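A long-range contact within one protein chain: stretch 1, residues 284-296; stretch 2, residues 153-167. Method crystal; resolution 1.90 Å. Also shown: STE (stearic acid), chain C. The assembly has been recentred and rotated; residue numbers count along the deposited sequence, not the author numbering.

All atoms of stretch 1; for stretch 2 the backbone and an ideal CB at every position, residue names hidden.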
# COMPACT_ATOMS: atom_id res chain seq x y z
N PRO A 284 -1.36 -6.41 -11.49
CA PRO A 284 -1.67 -6.95 -10.16
C PRO A 284 -3.17 -6.88 -9.88
O PRO A 284 -3.83 -5.97 -10.38
CB PRO A 284 -0.94 -6.00 -9.22
CG PRO A 284 -0.80 -4.69 -10.00
CD PRO A 284 -1.09 -4.97 -11.46
N ILE A 285 -3.69 -7.80 -9.08
CA ILE A 285 -5.09 -7.72 -8.67
C ILE A 285 -5.26 -8.52 -7.39
O ILE A 285 -4.66 -9.57 -7.22
CB ILE A 285 -6.04 -8.23 -9.77
CG1 ILE A 285 -7.50 -8.02 -9.35
CG2 ILE A 285 -5.75 -9.70 -10.11
CD1 ILE A 285 -8.48 -8.03 -10.52
N GLY A 286 -6.05 -8.00 -6.46
CA GLY A 286 -6.15 -8.66 -5.18
C GLY A 286 -6.99 -7.89 -4.20
O GLY A 286 -7.71 -6.97 -4.57
N LEU A 287 -6.92 -8.30 -2.94
CA LEU A 287 -7.71 -7.68 -1.90
C LEU A 287 -6.87 -7.55 -0.65
O LEU A 287 -5.92 -8.31 -0.44
CB LEU A 287 -8.99 -8.48 -1.61
CG LEU A 287 -8.83 -9.86 -0.98
CD1 LEU A 287 -10.04 -10.20 -0.13
CD2 LEU A 287 -8.62 -10.92 -2.05
N GLY A 288 -7.20 -6.55 0.17
CA GLY A 288 -6.57 -6.34 1.45
C GLY A 288 -7.62 -6.39 2.55
O GLY A 288 -8.79 -6.08 2.33
N VAL A 289 -7.20 -6.81 3.74
CA VAL A 289 -8.12 -6.85 4.87
C VAL A 289 -7.39 -6.32 6.08
O VAL A 289 -6.16 -6.36 6.15
CB VAL A 289 -8.63 -8.29 5.16
CG1 VAL A 289 -9.13 -8.93 3.88
CG2 VAL A 289 -7.52 -9.15 5.81
N ILE A 290 -8.15 -5.82 7.04
CA ILE A 290 -7.58 -5.39 8.31
C ILE A 290 -8.65 -5.47 9.37
O ILE A 290 -9.84 -5.37 9.05
CB ILE A 290 -7.01 -3.94 8.22
CG1 ILE A 290 -6.03 -3.66 9.37
CG2 ILE A 290 -8.15 -2.94 8.24
CD1 ILE A 290 -5.18 -2.35 9.18
N ARG A 291 -8.24 -5.65 10.62
CA ARG A 291 -9.20 -5.74 11.72
C ARG A 291 -9.84 -4.38 11.94
O ARG A 291 -9.19 -3.36 11.79
CB ARG A 291 -8.53 -6.17 13.03
CG ARG A 291 -8.35 -7.67 13.20
CD ARG A 291 -9.68 -8.34 13.45
NE ARG A 291 -10.25 -7.98 14.74
CZ ARG A 291 -10.09 -8.69 15.85
NH1 ARG A 291 -9.36 -9.80 15.84
NH2 ARG A 291 -10.64 -8.29 16.98
N LYS A 292 -11.13 -4.37 12.30
CA LYS A 292 -11.76 -3.12 12.74
C LYS A 292 -11.26 -2.79 14.13
O LYS A 292 -11.37 -3.62 15.04
CB LYS A 292 -13.29 -3.25 12.77
CG LYS A 292 -13.92 -3.75 11.50
CD LYS A 292 -15.30 -4.34 11.85
CE LYS A 292 -16.16 -4.55 10.63
NZ LYS A 292 -17.53 -4.97 11.04
N TYR A 293 -10.71 -1.60 14.32
CA TYR A 293 -10.14 -1.25 15.63
C TYR A 293 -11.13 -1.47 16.79
O TYR A 293 -10.70 -1.82 17.89
CB TYR A 293 -9.61 0.19 15.66
CG TYR A 293 -10.67 1.23 15.97
CD1 TYR A 293 -10.96 1.57 17.29
CD2 TYR A 293 -11.38 1.85 14.95
CE1 TYR A 293 -11.93 2.52 17.58
CE2 TYR A 293 -12.35 2.80 15.24
CZ TYR A 293 -12.62 3.12 16.55
OH TYR A 293 -13.59 4.06 16.84
N GLU A 294 -12.42 -1.27 16.54
CA GLU A 294 -13.46 -1.40 17.58
C GLU A 294 -13.48 -2.78 18.22
O GLU A 294 -13.97 -2.94 19.34
CB GLU A 294 -14.86 -1.16 16.99
CG GLU A 294 -15.09 0.22 16.44
CD GLU A 294 -14.86 0.28 14.94
OE1 GLU A 294 -13.99 -0.47 14.45
OE2 GLU A 294 -15.55 1.07 14.27
N THR A 295 -12.98 -3.76 17.49
CA THR A 295 -13.08 -5.15 17.90
C THR A 295 -11.85 -5.62 18.67
O THR A 295 -11.82 -6.73 19.20
CB THR A 295 -13.34 -6.07 16.68
OG1 THR A 295 -12.20 -6.04 15.81
CG2 THR A 295 -14.55 -5.58 15.90
N LEU A 296 -10.85 -4.76 18.76
CA LEU A 296 -9.58 -5.16 19.36
C LEU A 296 -9.60 -5.13 20.88
O LEU A 296 -10.34 -4.35 21.48
CB LEU A 296 -8.43 -4.29 18.83
CG LEU A 296 -8.08 -4.60 17.38
CD1 LEU A 296 -7.04 -3.62 16.86
CD2 LEU A 296 -7.59 -6.03 17.25
N UNK A 153 -2.15 2.63 20.98
CA UNK A 153 -2.22 1.38 21.72
C UNK A 153 -2.90 0.26 20.93
O UNK A 153 -2.89 -0.90 21.35
CB UNK A 153 -2.96 1.60 23.04
N UNK A 154 -3.52 0.60 19.81
CA UNK A 154 -4.15 -0.42 18.96
C UNK A 154 -3.36 -0.68 17.69
O UNK A 154 -3.63 -1.64 16.96
CB UNK A 154 -5.57 0.00 18.60
N UNK A 155 -2.37 0.16 17.44
CA UNK A 155 -1.63 0.09 16.18
C UNK A 155 -0.96 -1.27 15.91
O UNK A 155 -1.06 -1.79 14.81
CB UNK A 155 -0.56 1.18 16.17
N UNK A 156 -0.27 -1.83 16.90
CA UNK A 156 0.43 -3.10 16.68
C UNK A 156 -0.52 -4.21 16.23
O UNK A 156 -0.23 -4.93 15.27
CB UNK A 156 1.15 -3.53 17.96
N UNK A 157 -1.63 -4.37 16.94
CA UNK A 157 -2.60 -5.39 16.61
C UNK A 157 -3.20 -5.16 15.21
O UNK A 157 -3.40 -6.10 14.45
CB UNK A 157 -3.70 -5.42 17.67
N UNK A 158 -3.47 -3.90 14.88
CA UNK A 158 -3.99 -3.57 13.56
C UNK A 158 -3.01 -4.01 12.47
O UNK A 158 -3.37 -4.67 11.49
CB UNK A 158 -4.27 -2.07 13.46
N UNK A 159 -1.75 -3.63 12.64
CA UNK A 159 -0.74 -3.98 11.64
C UNK A 159 -0.55 -5.49 11.50
O UNK A 159 -0.41 -6.00 10.38
CB UNK A 159 0.60 -3.33 12.00
N UNK A 160 -0.54 -6.19 12.63
CA UNK A 160 -0.40 -7.65 12.61
C UNK A 160 -1.56 -8.36 11.88
O UNK A 160 -1.39 -9.44 11.31
CB UNK A 160 -0.31 -8.17 14.05
N UNK A 161 -2.74 -7.74 11.90
CA UNK A 161 -3.94 -8.35 11.34
C UNK A 161 -4.05 -8.12 9.85
O UNK A 161 -4.78 -8.84 9.16
CB UNK A 161 -5.19 -7.81 12.04
N UNK A 162 -3.33 -7.11 9.33
CA UNK A 162 -3.46 -6.76 7.93
C UNK A 162 -2.94 -7.85 7.00
O UNK A 162 -1.91 -8.48 7.28
CB UNK A 162 -2.72 -5.45 7.66
N UNK A 163 -3.63 -8.07 5.89
CA UNK A 163 -3.15 -9.00 4.86
C UNK A 163 -3.45 -8.46 3.47
O UNK A 163 -4.51 -7.88 3.25
CB UNK A 163 -3.79 -10.38 5.04
N UNK A 164 -2.55 -8.70 2.52
CA UNK A 164 -2.93 -8.57 1.12
C UNK A 164 -2.87 -9.95 0.50
O UNK A 164 -1.91 -10.69 0.71
CB UNK A 164 -2.03 -7.59 0.38
N UNK A 165 -3.89 -10.28 -0.28
CA UNK A 165 -3.91 -11.52 -1.05
C UNK A 165 -4.02 -11.13 -2.51
O UNK A 165 -4.97 -10.45 -2.90
CB UNK A 165 -5.06 -12.44 -0.63
N UNK A 166 -3.06 -11.54 -3.33
CA UNK A 166 -3.05 -11.02 -4.69
C UNK A 166 -2.30 -11.89 -5.67
O UNK A 166 -1.62 -12.84 -5.27
CB UNK A 166 -2.44 -9.62 -4.70
N UNK A 167 -2.43 -11.55 -6.94
CA UNK A 167 -1.65 -12.20 -7.98
C UNK A 167 -1.11 -11.14 -8.95
O UNK A 167 -1.51 -9.98 -8.89
CB UNK A 167 -2.49 -13.24 -8.72
C1 STE C . 11.60 2.63 -3.39
O1 STE C . 12.08 2.91 -2.34
O2 STE C . 12.27 2.67 -4.38
C2 STE C . 10.18 2.00 -3.44
C3 STE C . 10.28 0.46 -3.57
C4 STE C . 8.86 -0.14 -3.72
C5 STE C . 8.89 -1.68 -3.61
C6 STE C . 7.47 -2.26 -3.82
C7 STE C . 7.49 -3.81 -3.82
C8 STE C . 6.02 -4.31 -3.88
C9 STE C . 5.96 -5.86 -3.90
C10 STE C . 4.48 -6.30 -4.05
C11 STE C . 3.78 -6.13 -2.70
C12 STE C . 2.44 -5.35 -2.74
C13 STE C . 1.72 -5.36 -4.10
C14 STE C . 0.23 -5.68 -3.80
C15 STE C . -0.67 -5.34 -5.02
C16 STE C . -2.05 -6.01 -4.81
C17 STE C . -2.97 -5.08 -3.99
C18 STE C . -4.40 -5.64 -3.92

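Stretch 2 runs as a helix and then as a strand antiparallel to strand 285-291. At 153 no atom of stretch 1 lies within reach of the CB, so many residues would serve; it is Ser153. Position 154 points its CB toward Leu296 and Tyr293, where a long chain could pack along both, and the backbone carbonyls of Tyr293 and Leu296 lie beyond it, so a donor at the end of the chain could find acceptors. It is Lys154: its CD lies 3.9 Å from CD1 at the edge of the Tyr293 ring, and its NZ hydrogen-bonds a water that donates to Tyr293 O and Leu296 O.

Positions 155 and 156 turn away, leaving stretch 1 no say; they are Leu155 and Asp156. At 157 the ideal CB already sits 3.9 Å from Leu296 CD1, so a small apolar residue suits. Ala157 makes that contact with its methyl alone.

Position 158 points sideways, with Ile290, Tyr293 and Leu296 around it, a setting for a branched aliphatic chain. Leu158 reaches in, its CD2 3.6 Å from Leu296 CD1 and its CD1 4.3 Å from Tyr293 CB. Positions 159 and 160 make no contact; they hold selenomethionine Met159 and Ala160.

At 161 the ideal CB is a tight 3.4 Å from Arg291 CG, which favours a small residue, and Arg291 N offers a donor close by. Serine or threonine could answer it. Ser161 does: Arg291 N donates to its OG at 3.0 Å, while the same OG donates back to Leu158 O at 2.9 Å.

At 162 the chain leaves helical angles, and the CB stands 4.1 Å from Ile290 CG1; a small apolar group fits, as in Ala162.

From 163 the backbones pair. The CB of 163 shares a face with Val289, 4.0 Å from its CG2, and many side chains with an aliphatic start would do. Arg163 packs its CB there, then leads its end away, NH1 donating to the carbonyls of Ala160 and Ala162.

Position 164 pairs with Gly288, and its CB points to the face of the sheet where the stearic acid lies, so an apolar residue is apt. Ile164 brings CG2 to 3.8 Å from STE C17. On the other face, 165 has Leu287 CD2 4.1 Å from its ideal CB, inviting a large apolar group; Phe165 packs against Leu287 and reaches Val289.

At 166 the partner is Gly286; a CB built there would lie 2.3 Å from the CB of 166 and 2.3 Å from the O of 165, so glycine lets the chains come as close as 3.9 Å between CA of Gly286 and CA of 166. An apolar side chain suits the lipid nearby. It is Phe166, whose ring carries STE C14 over one face. Position 167 faces Ile285, where beta-branched residues fit; Thr167 sets its CG2 3.7 Å from Ile285 CG2.

Stretch 2, residues 153-167: SKLDALMASARIFFT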
# COMPACT_ATOMS: atom_id res chain seq x y z
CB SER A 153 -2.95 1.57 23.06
OG SER A 153 -4.35 1.58 22.87
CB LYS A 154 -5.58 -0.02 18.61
CG LYS A 154 -6.45 0.21 19.84
CD LYS A 154 -7.88 0.56 19.47
CE LYS A 154 -8.67 0.98 20.71
NZ LYS A 154 -8.61 -0.05 21.78
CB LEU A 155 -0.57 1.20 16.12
CG LEU A 155 -0.11 1.52 14.70
CD1 LEU A 155 -1.23 2.25 13.95
CD2 LEU A 155 1.16 2.36 14.76
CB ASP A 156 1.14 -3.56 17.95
CG ASP A 156 2.41 -2.76 18.24
OD1 ASP A 156 2.82 -1.95 17.37
OD2 ASP A 156 2.98 -2.94 19.33
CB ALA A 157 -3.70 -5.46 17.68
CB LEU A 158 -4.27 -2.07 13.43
CG LEU A 158 -5.51 -1.56 14.14
CD1 LEU A 158 -5.62 -0.04 14.07
CD2 LEU A 158 -6.73 -2.23 13.55
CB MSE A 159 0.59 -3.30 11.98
CG MSE A 159 0.53 -1.79 11.88
SE MSE A 159 2.34 -1.03 12.12
CE MSE A 159 2.73 -1.66 13.92
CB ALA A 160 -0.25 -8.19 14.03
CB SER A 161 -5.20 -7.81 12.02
OG SER A 161 -5.54 -6.53 11.49
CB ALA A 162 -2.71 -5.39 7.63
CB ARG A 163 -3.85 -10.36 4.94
CG ARG A 163 -3.62 -11.19 6.20
CD ARG A 163 -2.16 -11.65 6.27
NE ARG A 163 -1.98 -12.57 7.39
CZ ARG A 163 -1.76 -12.19 8.64
NH1 ARG A 163 -1.68 -10.90 8.93
NH2 ARG A 163 -1.62 -13.11 9.59
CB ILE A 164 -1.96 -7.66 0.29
CG1 ILE A 164 -1.73 -6.32 0.97
CG2 ILE A 164 -2.56 -7.46 -1.12
CD1 ILE A 164 -0.76 -5.38 0.18
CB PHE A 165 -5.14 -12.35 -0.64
CG PHE A 165 -5.17 -12.69 0.82
CD1 PHE A 165 -4.35 -13.69 1.32
CD2 PHE A 165 -5.99 -11.99 1.70
CE1 PHE A 165 -4.35 -14.00 2.69
CE2 PHE A 165 -6.01 -12.30 3.06
CZ PHE A 165 -5.18 -13.31 3.55
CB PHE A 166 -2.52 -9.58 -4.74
CG PHE A 166 -1.05 -9.43 -4.40
CD1 PHE A 166 -0.13 -9.11 -5.40
CD2 PHE A 166 -0.60 -9.56 -3.09
CE1 PHE A 166 1.23 -8.93 -5.11
CE2 PHE A 166 0.77 -9.39 -2.79
CZ PHE A 166 1.68 -9.06 -3.81
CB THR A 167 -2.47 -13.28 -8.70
OG1 THR A 167 -1.60 -14.10 -9.49
CG2 THR A 167 -3.57 -12.67 -9.58
O HOH W 1 -10.83 -1.37 20.57
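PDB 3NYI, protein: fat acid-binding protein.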